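Local coordinates for ferrous iron transport protein B (Legionella pneumophila, PDB 3IBY), which probably transports ferrous iron across the bacterial inner membrane in a GTP-driven uptake system, this chain being its cytosolic part with the GTP-binding G domain, at residues 2-12 and 79-90; 31-40 and 50-58. All coordinates share one frame; numbering follows the deposited sequence.

Contact 1 (2-12 and 79-90)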
loop_
_atom_site.group_PDB
_atom_site.type_symbol
_atom_site.label_atom_id
_atom_site.label_comp_id
_atom_site.label_asym_id
_atom_site.label_seq_id
_atom_site.Cartn_x
_atom_site.Cartn_y
_atom_site.Cartn_z
ATOM N N THR A 2 -3.102 11.160 15.857
ATOM C CA THR A 2 -2.216 10.446 14.916
ATOM C C THR A 2 -3.070 9.995 13.736
ATOM O O THR A 2 -4.183 9.521 13.906
ATOM C CB THR A 2 -1.434 9.261 15.585
ATOM O OG1 THR A 2 -1.876 8.022 15.045
ATOM C CG2 THR A 2 -1.596 9.252 17.101
ATOM N N HIS A 3 -2.524 10.145 12.535
ATOM C CA HIS A 3 -3.328 10.137 11.312
ATOM C C HIS A 3 -2.988 8.958 10.427
ATOM O O HIS A 3 -1.831 8.764 10.015
ATOM C CB HIS A 3 -3.118 11.453 10.546
ATOM C CG HIS A 3 -3.841 11.520 9.241
ATOM N ND1 HIS A 3 -5.047 10.888 9.020
ATOM C CD2 HIS A 3 -3.544 12.163 8.099
ATOM C CE1 HIS A 3 -5.455 11.130 7.787
ATOM N NE2 HIS A 3 -4.552 11.891 7.205
ATOM N N ALA A 4 -4.015 8.181 10.121
ATOM C CA ALA A 4 -3.837 6.901 9.422
ATOM C C ALA A 4 -4.593 6.907 8.111
ATOM O O ALA A 4 -5.782 7.159 8.093
ATOM C CB ALA A 4 -4.318 5.765 10.295
ATOM N N LEU A 5 -3.893 6.677 7.010
ATOM C CA LEU A 5 -4.560 6.438 5.725
ATOM C C LEU A 5 -4.999 4.965 5.670
ATOM O O LEU A 5 -4.249 4.089 6.102
ATOM C CB LEU A 5 -3.627 6.683 4.547
ATOM C CG LEU A 5 -2.945 8.018 4.434
ATOM C CD1 LEU A 5 -2.037 8.051 3.159
ATOM C CD2 LEU A 5 -3.988 9.130 4.444
ATOM N N LEU A 6 -6.195 4.716 5.127
ATOM C CA LEU A 6 -6.686 3.339 4.899
ATOM C C LEU A 6 -6.700 3.011 3.385
ATOM O O LEU A 6 -7.352 3.687 2.577
ATOM C CB LEU A 6 -8.073 3.183 5.534
ATOM C CG LEU A 6 -8.801 1.844 5.597
ATOM C CD1 LEU A 6 -8.080 0.797 6.500
ATOM C CD2 LEU A 6 -10.287 2.136 6.053
ATOM N N ILE A 7 -5.941 1.984 3.012
ATOM C CA ILE A 7 -5.649 1.682 1.609
ATOM C C ILE A 7 -5.809 0.209 1.288
ATOM O O ILE A 7 -5.402 -0.657 2.076
ATOM C CB ILE A 7 -4.169 2.011 1.251
ATOM C CG1 ILE A 7 -3.720 3.282 1.972
ATOM C CG2 ILE A 7 -3.995 2.124 -0.245
ATOM C CD1 ILE A 7 -2.507 3.960 1.363
ATOM N N GLY A 8 -6.339 -0.074 0.103
ATOM C CA GLY A 8 -6.332 -1.445 -0.431
ATOM C C GLY A 8 -6.787 -1.534 -1.881
ATOM O O GLY A 8 -6.902 -0.543 -2.587
ATOM N N ASN A 9 -6.991 -2.755 -2.334
ATOM C CA ASN A 9 -7.664 -3.017 -3.572
ATOM C C ASN A 9 -9.150 -2.725 -3.346
ATOM O O ASN A 9 -9.586 -2.728 -2.221
ATOM C CB ASN A 9 -7.474 -4.479 -3.939
ATOM C CG ASN A 9 -6.143 -4.758 -4.533
ATOM O OD1 ASN A 9 -5.135 -4.288 -4.065
ATOM N ND2 ASN A 9 -6.131 -5.555 -5.587
ATOM N N PRO A 10 -9.930 -2.539 -4.425
ATOM C CA PRO A 10 -11.394 -2.410 -4.380
ATOM C C PRO A 10 -12.045 -3.603 -3.745
ATOM O O PRO A 10 -11.464 -4.673 -3.748
ATOM C CB PRO A 10 -11.795 -2.406 -5.861
ATOM C CG PRO A 10 -10.592 -2.039 -6.600
ATOM C CD PRO A 10 -9.459 -2.645 -5.814
ATOM N N ASN A 11 -13.239 -3.432 -3.189
ATOM C CA ASN A 11 -14.038 -4.591 -2.738
ATOM C C ASN A 11 -13.279 -5.556 -1.787
ATOM O O ASN A 11 -13.449 -6.793 -1.893
ATOM C CB ASN A 11 -14.598 -5.391 -3.949
ATOM C CG ASN A 11 -15.644 -4.595 -4.785
ATOM O OD1 ASN A 11 -16.358 -3.720 -4.279
ATOM N ND2 ASN A 11 -15.747 -4.931 -6.064
ATOM N N CYS A 12 -12.470 -5.007 -0.868
ATOM C CA CYS A 12 -11.780 -5.869 0.123
ATOM C C CYS A 12 -12.333 -5.760 1.561
ATOM O O CYS A 12 -11.667 -6.211 2.518
ATOM C CB CYS A 12 -10.253 -5.654 0.109
ATOM S SG CYS A 12 -9.665 -4.122 0.822
ATOM N N VAL A 79 -1.028 9.522 -1.031
ATOM C CA VAL A 79 0.116 8.958 -0.304
ATOM C C VAL A 79 1.375 9.786 -0.478
ATOM O O VAL A 79 2.355 9.521 0.165
ATOM C CB VAL A 79 0.438 7.501 -0.689
ATOM C CG1 VAL A 79 -0.710 6.557 -0.329
ATOM C CG2 VAL A 79 0.777 7.388 -2.160
ATOM N N ILE A 80 1.369 10.780 -1.355
ATOM C CA ILE A 80 2.434 11.751 -1.344
ATOM C C ILE A 80 1.918 13.115 -0.807
ATOM O O ILE A 80 2.640 13.798 -0.087
ATOM C CB ILE A 80 3.207 11.791 -2.729
ATOM C CG1 ILE A 80 2.573 12.747 -3.751
ATOM C CG2 ILE A 80 3.337 10.400 -3.355
ATOM C CD1 ILE A 80 3.355 14.056 -3.983
ATOM N N ASP A 81 0.662 13.471 -1.100
ATOM C CA ASP A 81 0.101 14.835 -0.804
ATOM C C ASP A 81 -0.221 15.055 0.655
ATOM O O ASP A 81 -0.119 16.146 1.162
ATOM C CB ASP A 81 -1.236 15.082 -1.543
ATOM C CG ASP A 81 -1.069 15.447 -3.018
ATOM O OD1 ASP A 81 0.075 15.633 -3.526
ATOM O OD2 ASP A 81 -2.132 15.518 -3.684
ATOM N N LEU A 82 -0.700 14.010 1.305
ATOM C CA LEU A 82 -1.250 14.164 2.632
ATOM C C LEU A 82 -0.181 13.984 3.707
ATOM O O LEU A 82 0.870 13.379 3.526
ATOM C CB LEU A 82 -2.417 13.186 2.883
ATOM C CG LEU A 82 -3.757 13.338 2.103
ATOM C CD1 LEU A 82 -4.633 12.126 2.383
ATOM C CD2 LEU A 82 -4.585 14.696 2.321
ATOM N N GLU A 83 -0.513 14.547 4.845
ATOM C CA GLU A 83 0.261 14.416 6.021
ATOM C C GLU A 83 -0.331 13.306 6.807
ATOM O O GLU A 83 -1.352 13.497 7.410
ATOM C CB GLU A 83 0.087 15.687 6.799
ATOM C CG GLU A 83 0.792 16.817 6.190
ATOM C CD GLU A 83 2.269 16.759 6.481
ATOM O OE1 GLU A 83 2.597 16.527 7.672
ATOM O OE2 GLU A 83 3.095 16.941 5.534
ATOM N N TYR A 84 0.327 12.169 6.851
ATOM C CA TYR A 84 -0.138 11.024 7.594
ATOM C C TYR A 84 1.012 10.317 8.317
ATOM O O TYR A 84 2.163 10.362 7.875
ATOM C CB TYR A 84 -0.828 10.072 6.617
ATOM C CG TYR A 84 0.020 9.552 5.463
ATOM C CD1 TYR A 84 0.125 10.261 4.252
ATOM C CD2 TYR A 84 0.688 8.342 5.561
ATOM C CE1 TYR A 84 0.892 9.774 3.192
ATOM C CE2 TYR A 84 1.445 7.853 4.505
ATOM C CZ TYR A 84 1.552 8.578 3.335
ATOM O OH TYR A 84 2.314 8.068 2.311
ATOM N N ASP A 85 0.693 9.656 9.426
ATOM C CA ASP A 85 1.685 9.047 10.282
ATOM C C ASP A 85 1.836 7.586 9.958
ATOM O O ASP A 85 2.918 7.035 10.124
ATOM C CB ASP A 85 1.313 9.218 11.767
ATOM C CG ASP A 85 1.203 10.668 12.166
ATOM O OD1 ASP A 85 2.218 11.384 11.988
ATOM O OD2 ASP A 85 0.101 11.084 12.618
ATOM N N CYS A 86 0.766 6.934 9.529
ATOM C CA CYS A 86 0.906 5.520 9.130
ATOM C C CYS A 86 -0.169 5.057 8.155
ATOM O O CYS A 86 -1.153 5.781 7.933
ATOM C CB CYS A 86 0.860 4.646 10.374
ATOM S SG CYS A 86 -0.658 4.959 11.199
ATOM N N ILE A 87 0.022 3.863 7.581
ATOM C CA ILE A 87 -0.978 3.254 6.669
ATOM C C ILE A 87 -1.500 1.946 7.210
ATOM O O ILE A 87 -0.744 1.117 7.728
ATOM C CB ILE A 87 -0.401 2.964 5.276
ATOM C CG1 ILE A 87 0.001 4.265 4.581
ATOM C CG2 ILE A 87 -1.391 2.221 4.403
ATOM C CD1 ILE A 87 1.285 4.093 3.701
ATOM N N ILE A 88 -2.801 1.781 7.064
ATOM C CA ILE A 88 -3.466 0.535 7.334
ATOM C C ILE A 88 -3.812 -0.050 5.984
ATOM O O ILE A 88 -4.769 0.391 5.281
ATOM C CB ILE A 88 -4.764 0.700 8.153
ATOM C CG1 ILE A 88 -4.478 1.355 9.496
ATOM C CG2 ILE A 88 -5.390 -0.648 8.405
ATOM C CD1 ILE A 88 -5.783 1.767 10.226
ATOM N N ASN A 89 -3.008 -1.023 5.589
ATOM C CA ASN A 89 -3.195 -1.693 4.333
ATOM C C ASN A 89 -4.144 -2.851 4.614
ATOM O O ASN A 89 -3.811 -3.806 5.323
ATOM C CB ASN A 89 -1.827 -2.132 3.833
ATOM C CG ASN A 89 -1.884 -2.954 2.582
ATOM O OD1 ASN A 89 -2.867 -2.912 1.817
ATOM N ND2 ASN A 89 -0.818 -3.717 2.350
ATOM N N VAL A 90 -5.353 -2.739 4.079
ATOM C CA VAL A 90 -6.346 -3.824 4.144
ATOM C C VAL A 90 -6.210 -4.779 2.997
ATOM O O VAL A 90 -6.357 -4.401 1.844
ATOM C CB VAL A 90 -7.803 -3.350 4.017
ATOM C CG1 VAL A 90 -8.710 -4.343 4.749
ATOM C CG2 VAL A 90 -7.953 -2.011 4.534
#
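Strands 3-8 and 86-90 pair in parallel, with Ile7 beside Asn89. Backbone bonds alternate along them: Leu5 N gives to Cys86 O, Ile88 N to Leu5 O (2.9 Å, 175° at the hydrogen), Ile7 N to Ile88 O and Val90 N to Ile7 O. At the start His3 O is gripped twice, by Cys86 N and by Asp85 N (2.7 Å). Asp85 OD2 in turn takes His3 N at 2.8 Å through the anti lone pair, so the short acidic side chain adds a link just ahead of strand 86-90.

Apolar side chains meet on both faces of the pair. Leu5, with CG anti to its carbonyl carbon (chi1 -55°), lays CD1 over one face of the Tyr84 ring and sends CD2 to Leu82 CD1 (3.7 Å). Tyr84 suits its place by offering Leu5 an apolar face while its OH donates to the helix-end carbonyl Val79 O (2.6 Å), pinning the ring. Branched Ile7 puts CD1 against Val79 CG1 (3.6 Å) and CG1 against Ile87 CG2. On the other face, Leu6 CD1 touches both Ile88 CG2 and Val90 CG2.

Strand 48-54 flanks 3-8, strand 113-118 flanks 86-92, and helix 96-106 meets Ile7 and Asn89, whose ND2 bonds Thr103.

Contact 2 (31-40 and 50-58)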
loop_
_atom_site.group_PDB
_atom_site.type_symbol
_atom_site.label_atom_id
_atom_site.label_comp_id
_atom_site.label_asym_id
_atom_site.label_seq_id
_atom_site.Cartn_x
_atom_site.Cartn_y
_atom_site.Cartn_z
ATOM N N TRP A 31 -13.188 15.037 -2.158
ATOM C CA TRP A 31 -11.794 15.313 -2.255
ATOM C C TRP A 31 -11.633 16.704 -2.871
ATOM O O TRP A 31 -12.521 17.216 -3.510
ATOM C CB TRP A 31 -11.150 14.267 -3.125
ATOM C CG TRP A 31 -10.984 12.988 -2.421
ATOM C CD1 TRP A 31 -11.815 11.917 -2.485
ATOM C CD2 TRP A 31 -9.936 12.635 -1.523
ATOM N NE1 TRP A 31 -11.346 10.908 -1.692
ATOM C CE2 TRP A 31 -10.182 11.317 -1.100
ATOM C CE3 TRP A 31 -8.817 13.303 -1.033
ATOM C CZ2 TRP A 31 -9.352 10.646 -0.209
ATOM C CZ3 TRP A 31 -7.981 12.631 -0.157
ATOM C CH2 TRP A 31 -8.254 11.308 0.243
ATOM N N PRO A 32 -10.483 17.327 -2.664
ATOM C CA PRO A 32 -10.291 18.714 -3.080
ATOM C C PRO A 32 -10.409 18.969 -4.599
ATOM O O PRO A 32 -9.615 18.452 -5.414
ATOM C CB PRO A 32 -8.870 18.995 -2.607
ATOM C CG PRO A 32 -8.190 17.560 -2.595
ATOM C CD PRO A 32 -9.275 16.756 -2.032
ATOM N N GLY A 33 -11.408 19.781 -4.958
ATOM C CA GLY A 33 -11.614 20.174 -6.325
ATOM C C GLY A 33 -11.906 19.050 -7.297
ATOM O O GLY A 33 -11.638 19.191 -8.492
ATOM N N VAL A 34 -12.483 17.952 -6.810
ATOM C CA VAL A 34 -12.933 16.866 -7.680
ATOM C C VAL A 34 -14.330 16.398 -7.240
ATOM O O VAL A 34 -14.935 17.022 -6.369
ATOM C CB VAL A 34 -11.860 15.735 -7.806
ATOM C CG1 VAL A 34 -10.632 16.293 -8.476
ATOM C CG2 VAL A 34 -11.504 15.122 -6.444
ATOM N N THR A 35 -14.885 15.377 -7.888
ATOM C CA THR A 35 -16.262 15.006 -7.636
ATOM C C THR A 35 -16.268 13.826 -6.733
ATOM O O THR A 35 -17.279 13.541 -6.093
ATOM C CB THR A 35 -17.014 14.674 -8.926
ATOM O OG1 THR A 35 -16.309 13.663 -9.646
ATOM C CG2 THR A 35 -17.098 15.873 -9.794
ATOM N N VAL A 36 -15.134 13.132 -6.645
ATOM C CA VAL A 36 -15.061 11.896 -5.847
ATOM C C VAL A 36 -15.224 12.227 -4.364
ATOM O O VAL A 36 -14.708 13.246 -3.882
ATOM C CB VAL A 36 -13.734 11.098 -6.067
ATOM C CG1 VAL A 36 -13.739 9.788 -5.279
ATOM C CG2 VAL A 36 -13.503 10.813 -7.523
ATOM N N GLU A 37 -15.952 11.365 -3.660
ATOM C CA GLU A 37 -16.364 11.623 -2.296
ATOM C C GLU A 37 -15.269 11.172 -1.409
ATOM O O GLU A 37 -14.668 10.149 -1.656
ATOM C CB GLU A 37 -17.694 10.915 -1.999
ATOM C CG GLU A 37 -18.820 11.487 -2.909
ATOM C CD GLU A 37 -20.218 11.032 -2.574
ATOM O OE1 GLU A 37 -20.375 9.911 -2.027
ATOM O OE2 GLU A 37 -21.175 11.783 -2.869
ATOM N N LYS A 38 -14.940 11.956 -0.400
ATOM C CA LYS A 38 -13.891 11.550 0.540
ATOM C C LYS A 38 -14.570 11.184 1.826
ATOM O O LYS A 38 -15.486 11.867 2.237
ATOM C CB LYS A 38 -12.919 12.709 0.721
ATOM C CG LYS A 38 -11.860 12.559 1.760
ATOM C CD LYS A 38 -11.080 13.875 1.918
ATOM C CE LYS A 38 -9.986 13.799 3.013
ATOM N NZ LYS A 38 -8.851 14.668 2.737
ATOM N N LYS A 39 -14.151 10.110 2.470
ATOM C CA LYS A 39 -14.730 9.759 3.776
ATOM C C LYS A 39 -13.627 9.866 4.773
ATOM O O LYS A 39 -12.530 9.320 4.554
ATOM C CB LYS A 39 -15.267 8.340 3.796
ATOM C CG LYS A 39 -16.695 8.146 3.187
ATOM C CD LYS A 39 -16.682 7.800 1.680
ATOM C CE LYS A 39 -17.853 6.849 1.283
ATOM N NZ LYS A 39 -17.486 5.372 1.363
ATOM N N THR A 40 -13.897 10.584 5.861
ATOM C CA THR A 40 -12.923 10.732 6.932
ATOM C C THR A 40 -13.630 10.345 8.218
ATOM O O THR A 40 -14.831 10.475 8.325
ATOM C CB THR A 40 -12.370 12.168 7.012
ATOM O OG1 THR A 40 -13.471 13.095 7.120
ATOM C CG2 THR A 40 -11.467 12.516 5.762
ATOM N N ILE A 50 -7.311 8.920 16.990
ATOM C CA ILE A 50 -6.840 8.394 15.726
ATOM C C ILE A 50 -7.736 8.875 14.629
ATOM O O ILE A 50 -8.937 8.586 14.630
ATOM C CB ILE A 50 -6.720 6.832 15.706
ATOM C CG1 ILE A 50 -5.469 6.365 16.467
ATOM C CG2 ILE A 50 -6.532 6.373 14.322
ATOM C CD1 ILE A 50 -5.716 5.821 17.800
ATOM N N GLU A 51 -7.150 9.603 13.675
ATOM C CA GLU A 51 -7.925 10.096 12.552
ATOM C C GLU A 51 -7.615 9.184 11.397
ATOM O O GLU A 51 -6.505 8.666 11.307
ATOM C CB GLU A 51 -7.555 11.528 12.196
ATOM C CG GLU A 51 -7.328 12.437 13.376
ATOM C CD GLU A 51 -6.926 13.837 12.957
ATOM O OE1 GLU A 51 -5.716 14.015 12.590
ATOM O OE2 GLU A 51 -7.819 14.742 13.019
ATOM N N ILE A 52 -8.603 8.991 10.537
ATOM C CA ILE A 52 -8.523 8.046 9.434
ATOM C C ILE A 52 -9.103 8.651 8.175
ATOM O O ILE A 52 -10.236 9.217 8.198
ATOM C CB ILE A 52 -9.280 6.711 9.677
ATOM C CG1 ILE A 52 -8.640 5.923 10.777
ATOM C CG2 ILE A 52 -9.251 5.809 8.419
ATOM C CD1 ILE A 52 -8.509 4.461 10.487
ATOM N N THR A 53 -8.329 8.505 7.096
ATOM C CA THR A 53 -8.778 8.906 5.817
ATOM C C THR A 53 -8.854 7.683 4.946
ATOM O O THR A 53 -7.859 6.926 4.780
ATOM C CB THR A 53 -7.892 9.938 5.209
ATOM O OG1 THR A 53 -7.846 11.109 6.052
ATOM C CG2 THR A 53 -8.435 10.306 3.866
ATOM N N ASP A 54 -10.043 7.466 4.400
ATOM C CA ASP A 54 -10.229 6.368 3.498
ATOM C C ASP A 54 -9.762 6.724 2.099
ATOM O O ASP A 54 -10.204 7.744 1.563
ATOM C CB ASP A 54 -11.696 5.998 3.389
ATOM C CG ASP A 54 -11.889 4.671 2.738
ATOM O OD1 ASP A 54 -10.928 3.827 2.710
ATOM O OD2 ASP A 54 -13.024 4.440 2.310
ATOM N N LEU A 55 -8.926 5.870 1.489
ATOM C CA LEU A 55 -8.559 6.063 0.074
ATOM C C LEU A 55 -9.285 5.106 -0.778
ATOM O O LEU A 55 -9.464 4.000 -0.369
ATOM C CB LEU A 55 -7.091 5.850 -0.172
ATOM C CG LEU A 55 -6.200 6.805 0.573
ATOM C CD1 LEU A 55 -4.887 6.675 -0.062
ATOM C CD2 LEU A 55 -6.762 8.294 0.566
ATOM N N PRO A 56 -9.668 5.526 -1.984
ATOM C CA PRO A 56 -10.366 4.682 -2.884
ATOM C C PRO A 56 -9.434 3.608 -3.295
ATOM O O PRO A 56 -8.262 3.884 -3.473
ATOM C CB PRO A 56 -10.648 5.593 -4.079
ATOM C CG PRO A 56 -10.548 6.929 -3.592
ATOM C CD PRO A 56 -9.412 6.819 -2.621
ATOM N N GLY A 57 -9.950 2.392 -3.400
ATOM C CA GLY A 57 -9.174 1.238 -3.731
ATOM C C GLY A 57 -8.596 1.295 -5.130
ATOM O O GLY A 57 -9.176 1.893 -6.014
ATOM N N VAL A 58 -7.452 0.638 -5.301
ATOM C CA VAL A 58 -6.654 0.662 -6.483
ATOM C C VAL A 58 -5.862 -0.610 -6.398
ATOM O O VAL A 58 -5.479 -1.017 -5.287
ATOM C CB VAL A 58 -5.638 1.813 -6.416
ATOM C CG1 VAL A 58 -6.339 3.135 -6.102
ATOM C CG2 VAL A 58 -4.634 1.572 -5.339
HETATM O O HOH W 1 -12.402 8.399 0.392
#
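Trp31 brings the benzene end of its indole over to the end of strand 50-54, where CH2 meets Leu55 CD2 at 3.4 Å and Thr53 CG2 at 3.8 Å. The indole and the leucine side chain meet at about a right angle. Trp31 CG is anti to its carbonyl carbon (chi1 -76°), which carries the broad ring toward these residues, while Lys38 CG lies over the centre of one ring face. The aliphatic part of Lys38 suits this place: CE reaches Thr53 CG2 at 3.9 Å. With CG2 anti to its backbone N (chi1 -60°, measured to OG1), Thr53 presents that methyl to the tryptophan and lysine, and its OG1 lies beside Thr40 CG2.

Antiparallel strands 37-40 and 50-54 are joined directly by Asp54 N giving to Lys39 O (3.1 Å, 166° at the hydrogen). Next to this bond a water extends the link: it donates to Asp54 O at 2.6 Å, accepts from Lys39 N at 3.2 Å and takes a weak bond from Trp31 NE1.

Asp54 OD1 forms a salt bridge with Lys14, whose NZ also bonds Leu55 O. Residues 33-37 and 54-57 belong to predicted GTP-binding sites, the latter with the Asp-Leu-Pro-Gly sequence of a G3 motif. With mostly apolar side-chain contacts, the chemistry implies a join at this end of the hairpin in which a water supplements a single direct backbone bond.

Overall arrangement
Contacts 1 and 2 lie in one mixed sheet, their centres about 10 Å apart, and strands 3-8 and 48-54 are neighbours in it. Leu6 N approaches Thr53 O and Ala4 N approaches Glu51 O, each at 2.8 Å, probably as hydrogen bonds. Along the chain contact 2 is nested inside the loop closed by contact 1. The centre of contact 1 lies about 7 Å from that of the chain, against 15 Å for contact 2. The P-loop, opened by residues 8-12, and the Asp-Leu-Pro-Gly segment meet where strands 3-8 and 48-54 end, both in predicted GTP-binding sites, with about 4 Å between the nearest side-chain atoms of Leu6 and Asp54.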